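Local structure of PrgZ (Enterococcus faecalis, 4FAJ) at residues 367-372 with 378-383; 470-473 with 477-480; 99-104 with 549-554; 503-506 with 512-515. The protein acts as a membrane-anchored extracellular receptor that binds pheromone peptide, and, like its relatives in solute-binding protein family 5, probably serves peptide transport. All blocks are in the same frame, centred on the assembly; numbering follows the deposited sequence.

Contact 1: 367-372 with 378-383; sequences VPKEMA and KKDFAN. With ZN (zinc ion), chain H.
Asp380 carries most of the polar contact with the loop 367-372. Its CG stands anti to the backbone N (chi1 -166°), which turns the carboxylate across to the facing chain, where OD2 accepts the amide of Glu370 (N to OD2 2.7 Å) in a nearly straight bond on its syn side, tilted somewhat from the carboxylate plane. OD1 accepts the N of Ala382, two residues on, at 2.9 Å from above the carboxylate plane, closing an Asx turn. A water accepts from Ala372 N and lies within bonding distance of Asp380 OD1 and Pro368 O. Next along the chain, Phe381 N donates to Ala372 O at 2.9 Å, a bond that points nearly along the C=O axis. The Phe381 ring meets Val367 obliquely, CE2 to CG2 at 3.6 Å; the ring also meets Trp511 edge-to-face and Lys515 as a cation-pi partner. The methyl of Ala382 sits between two carbonyls, its CB 3.5 Å from both Val367 O and Pro368 O, while Lys369 CG lies beside Ala382 O. Glu370 turns away and binds a zinc ion through OE2 at 2.2 Å. Its OE1 is 4.1 Å from Asp380 OD2, with the two carboxylate planes close to perpendicular; the zinc and the Glu370 amide would probably offset the repulsion between these like charges.

Contact 2: 470-473 with 477-480; sequences QADY and ISFL
Ser478 and Asp472 form the one direct hydrogen bond between 470-473 and the short helix 477-480: the Asp472 amide donates to Ser478 OG at 3.0 Å, almost in line. The hydroxyl reaches the loop because OG lies anti to the backbone N of the serine (chi1 179°). A water adds a second, indirect link, standing 2.8 Å from Asp472 OD2, to which it donates, and 2.7 Å from Ser478 OG; Trp469 NE1 reaches the same hydroxyl weakly. The aromatic contacts flank this polar pair. Ser478 CB lies over one face of the Tyr473 ring, 4.0 Å from the centroid and 14° off the normal, a CH-pi contact, whereas Ile477 CG2 comes to the edge of that ring, 3.3 Å from Tyr473 OH. Tyr473 CG occupies the position between backbone N and carbonyl carbon (chi1 50°), which folds the ring back over the serine; the ring also stacks with Tyr201. Apolar packing adds Ala471, whose CB meets Phe479 CE1 obliquely at 3.6 Å. Asp472 OD1 bonds the backbone of the bound peptide and Gln470 adds backbone hydrogen bonds to it, which makes Ser478 a second-shell residue that may help position Asp472. The arrangement belongs to the peptide-binding site of this OppA-like receptor, where strand 464-470 runs out into a loop and a short helix.

Contact 3: 99-104 with 549-554; sequences EKNQPQ and HSIGAK
Asn101, in the turn of the beta hairpin formed by strands 95-97 and 103-105, meets His549, Ser550 and Ile551 in the loop between strands 547-548 and 555-556. Its backbone takes a left-handed helical conformation (phi 62°), and Asp98 OD1, accepting the amides of Lys100 and Gln102, braces the turn around it. The Asn101 side chain then uses both ends of its amide. OD1 accepts from His549 ND1 at 2.8 Å: the oxygen sits at the edge of the imidazole, in the ring plane, although the amide and ring planes are turned 54° apart. This bond is consistent with a proton on ND1. On the other end, ND2 donates at 3.0 Å to a water that also accepts from Ser550 N at 2.9 Å, and ND2 lies 3.3 Å from Ser550 OG. Nearer the backbone, Asn101 CB rests on Ile551, 3.9 Å from CD1; Ile551 and His549 also pack on Leu97 of the hairpin. The contact thus docks a hairpin tip onto a loop near the C-terminus. In that loop Gly552, just after Ile551, pairs by backbone hydrogen bonding with Ala471 next to the peptide-binding site.

Contact 4: 503-506 with 512-515; sequences LKDS and QELK
Asp505 and Glu513 face each other where the loop linking helices 497-502 and 510-524 folds back on the start of the second helix. From CB outward, the Asp505 side chain runs along the aliphatic part of Glu513. Its CB touches Glu513 CB at 3.9 Å, and its CG, held anti to the backbone N (chi1 -160°), comes to 3.6 Å from Glu513 CG. At the tip the two oxygens part. OD1 is hydrogen-bonded to Ser507 OG in the same loop; OD2 lies 3.5 Å from Glu513 CG and accepts from a water at 2.8 Å. The same water donates to Glu513 OE1 at 2.7 Å, so it bridges two carboxylates whose planes are 48° apart. The charged oxygens Asp505 OD2 and Glu513 OE1 stay 4.3 Å apart, and the water's two protons, with the salt bridge from Glu513 OE2 to Lys516, probably ease the repulsion. A bend at chi2 (-60°) curls the Glu513 chain and brings its carboxylate round to this water. One residue on, the contact turns apolar: the end of Leu514 comes near Leu503, which also packs on Ile477 and Leu480. Leu514 CD2 touches Leu503 CA at 3.9 Å, and the two side chains, crossing at about a right angle, meet by methyls, CD2 of Leu503 lying 4.1 Å from CD2 of Leu514.

Along the chain, contacts 1, 2 and 4 follow one another, and all three lie between the two segments of contact 3, which are 445 residues apart at their closest ends. Contact 2 is the most central: its centre lies 12 Å from that of contact 1, 13 Å from contact 3 and 14 Å from contact 4, and it touches each of them. Met371 and Pro368 pack on Ala471 and Phe479, and Leu480 reaches Leu503 and Leu514. Contact 1 packs against helix 510-524, which carries one segment of contact 4; there Lys515 meets Phe381 O. Contacts 3 and 4 do not touch. Contact 2, whose peptide-binding loop follows strand 464-470 of the mixed sheet, thus connects the other three.

Contact 1: 367-372 with 378-383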
loop_
_atom_site.group_PDB
_atom_site.type_symbol
_atom_site.label_atom_id
_atom_site.label_comp_id
_atom_site.label_asym_id
_atom_site.label_seq_id
_atom_site.Cartn_x
_atom_site.Cartn_y
_atom_site.Cartn_z
ATOM N N VAL A 367 -7.690 -2.072 11.464
ATOM C CA VAL A 367 -7.876 -3.044 10.388
ATOM C C VAL A 367 -9.222 -2.786 9.724
ATOM O O VAL A 367 -10.215 -2.574 10.425
ATOM C CB VAL A 367 -7.830 -4.500 10.907
ATOM C CG1 VAL A 367 -8.105 -5.483 9.782
ATOM C CG2 VAL A 367 -6.476 -4.796 11.538
ATOM N N PRO A 368 -9.250 -2.751 8.377
ATOM C CA PRO A 368 -10.505 -2.535 7.660
ATOM C C PRO A 368 -11.437 -3.750 7.612
ATOM O O PRO A 368 -11.008 -4.867 7.825
ATOM C CB PRO A 368 -10.047 -2.180 6.250
ATOM C CG PRO A 368 -8.706 -2.830 6.092
ATOM C CD PRO A 368 -8.091 -2.832 7.456
ATOM N N LYS A 369 -12.714 -3.495 7.320
ATOM C CA LYS A 369 -13.716 -4.556 7.190
ATOM C C LYS A 369 -13.605 -5.257 5.840
ATOM O O LYS A 369 -13.048 -4.700 4.876
ATOM C CB LYS A 369 -15.128 -3.975 7.349
ATOM C CG LYS A 369 -15.415 -3.460 8.733
ATOM C CD LYS A 369 -16.577 -2.459 8.776
ATOM C CE LYS A 369 -17.863 -3.055 9.253
ATOM N NZ LYS A 369 -18.824 -1.939 9.610
ATOM N N GLU A 370 -14.147 -6.475 5.793
ATOM C CA GLU A 370 -14.269 -7.291 4.573
ATOM C C GLU A 370 -12.929 -7.741 3.997
ATOM O O GLU A 370 -12.848 -8.073 2.825
ATOM C CB GLU A 370 -15.058 -6.572 3.456
ATOM C CG GLU A 370 -16.272 -5.788 3.891
ATOM C CD GLU A 370 -17.272 -6.609 4.647
ATOM O OE1 GLU A 370 -17.361 -7.843 4.411
ATOM O OE2 GLU A 370 -17.995 -6.008 5.476
ATOM N N MET A 371 -11.883 -7.742 4.810
ATOM C CA MET A 371 -10.553 -8.099 4.348
ATOM C C MET A 371 -10.210 -9.504 4.811
ATOM O O MET A 371 -9.883 -10.368 3.997
ATOM C CB MET A 371 -9.522 -7.102 4.894
ATOM C CG MET A 371 -8.070 -7.373 4.530
ATOM S SD MET A 371 -6.944 -6.434 5.594
ATOM C CE MET A 371 -6.822 -7.501 7.034
ATOM N N ALA A 372 -10.262 -9.717 6.120
ATOM C CA ALA A 372 -9.781 -10.956 6.729
ATOM C C ALA A 372 -10.874 -11.603 7.563
ATOM O O ALA A 372 -11.487 -10.947 8.407
ATOM C CB ALA A 372 -8.583 -10.673 7.587
ATOM N N LYS A 378 -15.507 -17.928 10.513
ATOM C CA LYS A 378 -15.837 -17.075 9.362
ATOM C C LYS A 378 -16.132 -15.604 9.701
ATOM O O LYS A 378 -16.564 -14.855 8.830
ATOM C CB LYS A 378 -16.997 -17.677 8.549
ATOM C CG LYS A 378 -16.850 -19.166 8.217
ATOM C CD LYS A 378 -15.514 -19.469 7.542
ATOM C CE LYS A 378 -15.409 -20.935 7.114
ATOM N NZ LYS A 378 -15.441 -21.879 8.278
ATOM N N LYS A 379 -15.868 -15.184 10.938
ATOM C CA LYS A 379 -16.149 -13.806 11.354
ATOM C C LYS A 379 -15.082 -12.845 10.808
ATOM O O LYS A 379 -13.900 -13.168 10.799
ATOM C CB LYS A 379 -16.168 -13.680 12.880
ATOM C CG LYS A 379 -17.286 -14.395 13.611
ATOM C CD LYS A 379 -17.024 -14.283 15.130
ATOM C CE LYS A 379 -18.158 -14.838 15.970
ATOM N NZ LYS A 379 -18.138 -14.230 17.323
ATOM N N ASP A 380 -15.524 -11.674 10.358
ATOM C CA ASP A 380 -14.634 -10.571 9.975
ATOM C C ASP A 380 -13.761 -10.221 11.181
ATOM O O ASP A 380 -14.269 -10.164 12.296
ATOM C CB ASP A 380 -15.488 -9.357 9.547
ATOM C CG ASP A 380 -14.696 -8.288 8.817
ATOM O OD1 ASP A 380 -13.511 -8.053 9.139
ATOM O OD2 ASP A 380 -15.279 -7.630 7.932
ATOM N N PHE A 381 -12.462 -9.997 10.965
ATOM C CA PHE A 381 -11.544 -9.560 12.043
ATOM C C PHE A 381 -11.972 -8.210 12.621
ATOM O O PHE A 381 -11.849 -7.945 13.835
ATOM C CB PHE A 381 -10.113 -9.442 11.505
ATOM C CG PHE A 381 -9.086 -9.075 12.550
ATOM C CD1 PHE A 381 -8.476 -10.050 13.320
ATOM C CD2 PHE A 381 -8.693 -7.755 12.732
ATOM C CE1 PHE A 381 -7.507 -9.719 14.263
ATOM C CE2 PHE A 381 -7.748 -7.426 13.705
ATOM C CZ PHE A 381 -7.160 -8.421 14.462
ATOM N N ALA A 382 -12.447 -7.343 11.735
ATOM C CA ALA A 382 -12.866 -6.000 12.118
ATOM C C ALA A 382 -14.343 -6.023 12.544
ATOM O O ALA A 382 -15.202 -5.479 11.864
ATOM C CB ALA A 382 -12.629 -5.048 10.943
ATOM N N ASN A 383 -14.640 -6.663 13.671
ATOM C CA ASN A 383 -16.032 -6.829 14.100
ATOM C C ASN A 383 -16.395 -6.109 15.396
ATOM O O ASN A 383 -17.428 -6.405 16.011
ATOM C CB ASN A 383 -16.386 -8.312 14.194
ATOM C CG ASN A 383 -15.575 -9.051 15.229
ATOM O OD1 ASN A 383 -14.580 -8.554 15.752
ATOM N ND2 ASN A 383 -15.992 -10.274 15.512
HETATM ZN ZN ZN H . -19.144 -7.580 6.409
HETATM O O HOH W 1 -11.399 -7.578 7.659
#

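Contact 2: 470-473 with 477-480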
loop_
_atom_site.group_PDB
_atom_site.type_symbol
_atom_site.label_atom_id
_atom_site.label_comp_id
_atom_site.label_asym_id
_atom_site.label_seq_id
_atom_site.Cartn_x
_atom_site.Cartn_y
_atom_site.Cartn_z
ATOM N N GLN A 470 -2.859 0.250 2.376
ATOM C CA GLN A 470 -3.691 -0.801 1.796
ATOM C C GLN A 470 -3.021 -2.146 2.044
ATOM O O GLN A 470 -1.832 -2.299 1.767
ATOM C CB GLN A 470 -3.913 -0.619 0.298
ATOM C CG GLN A 470 -4.526 -1.878 -0.358
ATOM C CD GLN A 470 -5.460 -1.590 -1.492
ATOM O OE1 GLN A 470 -6.326 -0.725 -1.381
ATOM N NE2 GLN A 470 -5.330 -2.358 -2.594
ATOM N N ALA A 471 -3.792 -3.115 2.538
ATOM C CA ALA A 471 -3.261 -4.440 2.817
ATOM C C ALA A 471 -2.582 -4.977 1.570
ATOM O O ALA A 471 -3.087 -4.789 0.470
ATOM C CB ALA A 471 -4.363 -5.395 3.228
ATOM N N ASP A 472 -1.441 -5.627 1.761
ATOM C CA ASP A 472 -0.731 -6.302 0.678
ATOM C C ASP A 472 -1.249 -7.733 0.534
ATOM O O ASP A 472 -1.169 -8.312 -0.544
ATOM C CB ASP A 472 0.782 -6.324 0.954
ATOM C CG ASP A 472 1.420 -4.954 0.903
ATOM O OD1 ASP A 472 1.034 -4.117 0.045
ATOM O OD2 ASP A 472 2.323 -4.707 1.739
ATOM N N TYR A 473 -1.758 -8.302 1.629
ATOM C CA TYR A 473 -2.364 -9.647 1.636
ATOM C C TYR A 473 -3.480 -9.726 2.703
ATOM O O TYR A 473 -3.531 -8.883 3.602
ATOM C CB TYR A 473 -1.298 -10.737 1.859
ATOM C CG TYR A 473 -0.379 -10.500 3.047
ATOM C CD1 TYR A 473 0.692 -9.608 2.964
ATOM C CD2 TYR A 473 -0.588 -11.164 4.251
ATOM C CE1 TYR A 473 1.515 -9.378 4.056
ATOM C CE2 TYR A 473 0.251 -10.959 5.345
ATOM C CZ TYR A 473 1.290 -10.073 5.248
ATOM O OH TYR A 473 2.098 -9.859 6.354
ATOM N N ILE A 477 -2.171 -8.977 10.007
ATOM C CA ILE A 477 -0.765 -8.632 10.234
ATOM C C ILE A 477 -0.193 -7.690 9.150
ATOM O O ILE A 477 0.752 -6.972 9.420
ATOM C CB ILE A 477 0.129 -9.907 10.391
ATOM C CG1 ILE A 477 1.489 -9.609 11.033
ATOM C CG2 ILE A 477 0.386 -10.561 9.038
ATOM C CD1 ILE A 477 1.472 -8.844 12.341
ATOM N N SER A 478 -0.773 -7.653 7.950
ATOM C CA SER A 478 -0.303 -6.687 6.933
ATOM C C SER A 478 -0.394 -5.255 7.495
ATOM O O SER A 478 0.537 -4.458 7.331
ATOM C CB SER A 478 -1.071 -6.823 5.614
ATOM O OG SER A 478 -0.604 -5.872 4.660
ATOM N N PHE A 479 -1.482 -4.957 8.214
ATOM C CA PHE A 479 -1.616 -3.669 8.900
ATOM C C PHE A 479 -0.827 -3.555 10.202
ATOM O O PHE A 479 -0.120 -2.562 10.427
ATOM C CB PHE A 479 -3.081 -3.393 9.222
ATOM C CG PHE A 479 -3.851 -2.832 8.070
ATOM C CD1 PHE A 479 -4.357 -3.668 7.102
ATOM C CD2 PHE A 479 -4.054 -1.459 7.953
ATOM C CE1 PHE A 479 -5.060 -3.164 6.025
ATOM C CE2 PHE A 479 -4.779 -0.944 6.870
ATOM C CZ PHE A 479 -5.258 -1.798 5.916
ATOM N N LEU A 480 -0.979 -4.555 11.071
ATOM C CA LEU A 480 -0.496 -4.455 12.449
ATOM C C LEU A 480 1.034 -4.453 12.546
ATOM O O LEU A 480 1.604 -3.791 13.429
ATOM C CB LEU A 480 -1.153 -5.534 13.342
ATOM C CG LEU A 480 -2.693 -5.519 13.398
ATOM C CD1 LEU A 480 -3.273 -6.743 14.154
ATOM C CD2 LEU A 480 -3.227 -4.214 14.034
HETATM O O HOH W 2 2.010 -6.073 4.209
#

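Contact 3: 99-104 with 549-554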
loop_
_atom_site.group_PDB
_atom_site.type_symbol
_atom_site.label_atom_id
_atom_site.label_comp_id
_atom_site.label_asym_id
_atom_site.label_seq_id
_atom_site.Cartn_x
_atom_site.Cartn_y
_atom_site.Cartn_z
ATOM N N GLU A 99 -8.995 -13.313 -9.658
ATOM C CA GLU A 99 -10.179 -12.498 -9.391
ATOM C C GLU A 99 -10.702 -12.597 -7.950
ATOM O O GLU A 99 -11.450 -11.723 -7.493
ATOM C CB GLU A 99 -11.292 -12.815 -10.412
ATOM C CG GLU A 99 -11.873 -14.242 -10.363
ATOM C CD GLU A 99 -11.003 -15.290 -11.052
ATOM O OE1 GLU A 99 -9.866 -14.958 -11.492
ATOM O OE2 GLU A 99 -11.460 -16.458 -11.151
ATOM N N LYS A 100 -10.303 -13.646 -7.236
ATOM C CA LYS A 100 -10.668 -13.824 -5.831
ATOM C C LYS A 100 -9.531 -13.461 -4.892
ATOM O O LYS A 100 -9.559 -13.812 -3.718
ATOM C CB LYS A 100 -11.106 -15.274 -5.591
ATOM C CG LYS A 100 -12.346 -15.649 -6.385
ATOM C CD LYS A 100 -12.907 -17.001 -5.968
ATOM C CE LYS A 100 -14.382 -17.115 -6.319
ATOM N NZ LYS A 100 -14.642 -16.890 -7.773
ATOM N N ASN A 101 -8.537 -12.736 -5.411
ATOM C CA ASN A 101 -7.368 -12.319 -4.635
ATOM C C ASN A 101 -6.518 -13.474 -4.090
ATOM O O ASN A 101 -5.852 -13.331 -3.062
ATOM C CB ASN A 101 -7.775 -11.353 -3.512
ATOM C CG ASN A 101 -8.491 -10.121 -4.042
ATOM O OD1 ASN A 101 -8.261 -9.694 -5.177
ATOM N ND2 ASN A 101 -9.354 -9.534 -3.214
ATOM N N GLN A 102 -6.515 -14.595 -4.807
ATOM C CA GLN A 102 -5.721 -15.765 -4.421
ATOM C C GLN A 102 -4.515 -15.919 -5.353
ATOM O O GLN A 102 -4.656 -15.784 -6.576
ATOM C CB GLN A 102 -6.571 -17.031 -4.482
ATOM C CG GLN A 102 -7.870 -16.947 -3.705
ATOM C CD GLN A 102 -7.722 -17.274 -2.228
ATOM O OE1 GLN A 102 -6.674 -17.050 -1.621
ATOM N NE2 GLN A 102 -8.783 -17.816 -1.643
ATOM N N PRO A 103 -3.325 -16.200 -4.780
ATOM C CA PRO A 103 -2.132 -16.330 -5.619
ATOM C C PRO A 103 -2.231 -17.536 -6.551
ATOM O O PRO A 103 -2.566 -18.637 -6.106
ATOM C CB PRO A 103 -0.983 -16.474 -4.609
ATOM C CG PRO A 103 -1.611 -16.917 -3.330
ATOM C CD PRO A 103 -3.048 -16.435 -3.355
ATOM N N GLN A 104 -1.998 -17.298 -7.840
ATOM C CA GLN A 104 -1.969 -18.350 -8.854
ATOM C C GLN A 104 -0.612 -18.303 -9.569
ATOM O O GLN A 104 0.008 -17.232 -9.640
ATOM C CB GLN A 104 -3.113 -18.155 -9.860
ATOM C CG GLN A 104 -4.509 -18.261 -9.264
ATOM C CD GLN A 104 -4.795 -19.632 -8.662
ATOM O OE1 GLN A 104 -4.233 -20.644 -9.086
ATOM N NE2 GLN A 104 -5.663 -19.666 -7.664
ATOM N N HIS A 549 -8.353 -5.304 -7.571
ATOM C CA HIS A 549 -8.094 -6.020 -6.324
ATOM C C HIS A 549 -8.304 -5.097 -5.120
ATOM O O HIS A 549 -7.818 -3.958 -5.121
ATOM C CB HIS A 549 -6.655 -6.551 -6.304
ATOM C CG HIS A 549 -6.337 -7.507 -7.414
ATOM N ND1 HIS A 549 -6.822 -8.796 -7.445
ATOM C CD2 HIS A 549 -5.551 -7.374 -8.508
ATOM C CE1 HIS A 549 -6.375 -9.408 -8.528
ATOM N NE2 HIS A 549 -5.594 -8.573 -9.187
ATOM N N SER A 550 -9.003 -5.582 -4.093
ATOM C CA SER A 550 -9.150 -4.829 -2.832
ATOM C C SER A 550 -7.896 -4.924 -1.925
ATOM O O SER A 550 -7.766 -4.172 -0.947
ATOM C CB SER A 550 -10.380 -5.300 -2.076
ATOM O OG SER A 550 -10.299 -6.688 -1.822
ATOM N N ILE A 551 -7.001 -5.855 -2.249
ATOM C CA ILE A 551 -5.689 -5.977 -1.603
ATOM C C ILE A 551 -4.566 -5.990 -2.658
ATOM O O ILE A 551 -4.785 -6.383 -3.807
ATOM C CB ILE A 551 -5.562 -7.266 -0.733
ATOM C CG1 ILE A 551 -5.600 -8.535 -1.592
ATOM C CG2 ILE A 551 -6.643 -7.334 0.330
ATOM C CD1 ILE A 551 -5.402 -9.827 -0.785
ATOM N N GLY A 552 -3.372 -5.577 -2.257
ATOM C CA GLY A 552 -2.205 -5.582 -3.136
ATOM C C GLY A 552 -2.311 -4.546 -4.238
ATOM O O GLY A 552 -2.997 -3.528 -4.090
ATOM N N ALA A 553 -1.636 -4.807 -5.353
ATOM C CA ALA A 553 -1.648 -3.888 -6.489
ATOM C C ALA A 553 -3.077 -3.828 -7.034
ATOM O O ALA A 553 -3.650 -4.854 -7.345
ATOM C CB ALA A 553 -0.677 -4.360 -7.556
ATOM N N LYS A 554 -3.640 -2.630 -7.145
ATOM C CA LYS A 554 -5.077 -2.458 -7.366
ATOM C C LYS A 554 -5.586 -2.948 -8.725
ATOM O O LYS A 554 -6.697 -3.494 -8.804
ATOM C CB LYS A 554 -5.480 -0.994 -7.187
ATOM C CG LYS A 554 -6.992 -0.764 -7.194
ATOM C CD LYS A 554 -7.348 0.704 -6.978
ATOM C CE LYS A 554 -7.138 1.162 -5.550
ATOM N NZ LYS A 554 -7.936 2.420 -5.252
HETATM O O HOH W 3 -10.917 -7.630 -4.921
#

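Contact 4: 503-506 with 512-515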
loop_
_atom_site.group_PDB
_atom_site.type_symbol
_atom_site.label_atom_id
_atom_site.label_comp_id
_atom_site.label_asym_id
_atom_site.label_seq_id
_atom_site.Cartn_x
_atom_site.Cartn_y
_atom_site.Cartn_z
ATOM N N LEU A 503 2.138 -9.566 18.292
ATOM C CA LEU A 503 2.301 -9.809 16.860
ATOM C C LEU A 503 3.010 -11.121 16.522
ATOM O O LEU A 503 2.866 -11.608 15.407
ATOM C CB LEU A 503 3.087 -8.671 16.197
ATOM C CG LEU A 503 2.538 -7.248 16.286
ATOM C CD1 LEU A 503 3.350 -6.323 15.378
ATOM C CD2 LEU A 503 1.074 -7.218 15.923
ATOM N N LYS A 504 3.778 -11.679 17.460
ATOM C CA LYS A 504 4.582 -12.877 17.171
ATOM C C LYS A 504 3.840 -14.186 17.424
ATOM O O LYS A 504 4.362 -15.269 17.143
ATOM C CB LYS A 504 5.883 -12.838 17.972
ATOM C CG LYS A 504 6.844 -11.791 17.457
ATOM C CD LYS A 504 8.025 -11.598 18.384
ATOM C CE LYS A 504 9.069 -10.671 17.772
ATOM N NZ LYS A 504 9.559 -9.646 18.746
ATOM N N ASP A 505 2.619 -14.098 17.936
ATOM C CA ASP A 505 1.888 -15.295 18.310
ATOM C C ASP A 505 1.641 -16.209 17.111
ATOM O O ASP A 505 1.166 -15.760 16.071
ATOM C CB ASP A 505 0.561 -14.938 18.967
ATOM C CG ASP A 505 0.006 -16.082 19.783
ATOM O OD1 ASP A 505 -0.660 -16.965 19.200
ATOM O OD2 ASP A 505 0.245 -16.089 21.015
ATOM N N SER A 506 1.978 -17.489 17.264
ATOM C CA SER A 506 1.760 -18.473 16.213
ATOM C C SER A 506 0.862 -19.620 16.681
ATOM O O SER A 506 0.810 -20.660 16.035
ATOM C CB SER A 506 3.111 -19.016 15.723
ATOM O OG SER A 506 3.839 -19.597 16.798
ATOM N N GLN A 512 -6.992 -14.125 18.131
ATOM C CA GLN A 512 -7.398 -13.434 19.330
ATOM C C GLN A 512 -6.260 -12.541 19.826
ATOM O O GLN A 512 -6.501 -11.439 20.324
ATOM C CB GLN A 512 -7.820 -14.434 20.414
ATOM C CG GLN A 512 -9.173 -15.133 20.152
ATOM C CD GLN A 512 -9.144 -16.123 18.982
ATOM O OE1 GLN A 512 -8.103 -16.721 18.668
ATOM N NE2 GLN A 512 -10.298 -16.284 18.315
ATOM N N GLU A 513 -5.025 -13.014 19.676
ATOM C CA GLU A 513 -3.871 -12.251 20.147
ATOM C C GLU A 513 -3.627 -11.020 19.294
ATOM O O GLU A 513 -3.299 -9.959 19.827
ATOM C CB GLU A 513 -2.616 -13.124 20.224
ATOM C CG GLU A 513 -2.738 -14.261 21.230
ATOM C CD GLU A 513 -2.990 -13.777 22.641
ATOM O OE1 GLU A 513 -2.062 -13.191 23.239
ATOM O OE2 GLU A 513 -4.113 -13.990 23.154
ATOM N N LEU A 514 -3.793 -11.151 17.980
ATOM C CA LEU A 514 -3.700 -9.999 17.088
ATOM C C LEU A 514 -4.794 -8.973 17.374
ATOM O O LEU A 514 -4.553 -7.779 17.267
ATOM C CB LEU A 514 -3.762 -10.418 15.618
ATOM C CG LEU A 514 -2.594 -11.253 15.084
ATOM C CD1 LEU A 514 -2.764 -11.491 13.569
ATOM C CD2 LEU A 514 -1.245 -10.615 15.391
ATOM N N LYS A 515 -5.987 -9.425 17.752
ATOM C CA LYS A 515 -7.052 -8.483 18.121
ATOM C C LYS A 515 -6.700 -7.749 19.412
ATOM O O LYS A 515 -7.000 -6.557 19.563
ATOM C CB LYS A 515 -8.411 -9.181 18.241
ATOM C CG LYS A 515 -9.609 -8.224 18.238
ATOM C CD LYS A 515 -9.728 -7.516 16.891
ATOM C CE LYS A 515 -10.947 -6.664 16.749
ATOM N NZ LYS A 515 -10.886 -5.903 15.472
HETATM O O HOH W 4 0.477 -13.798 22.650
#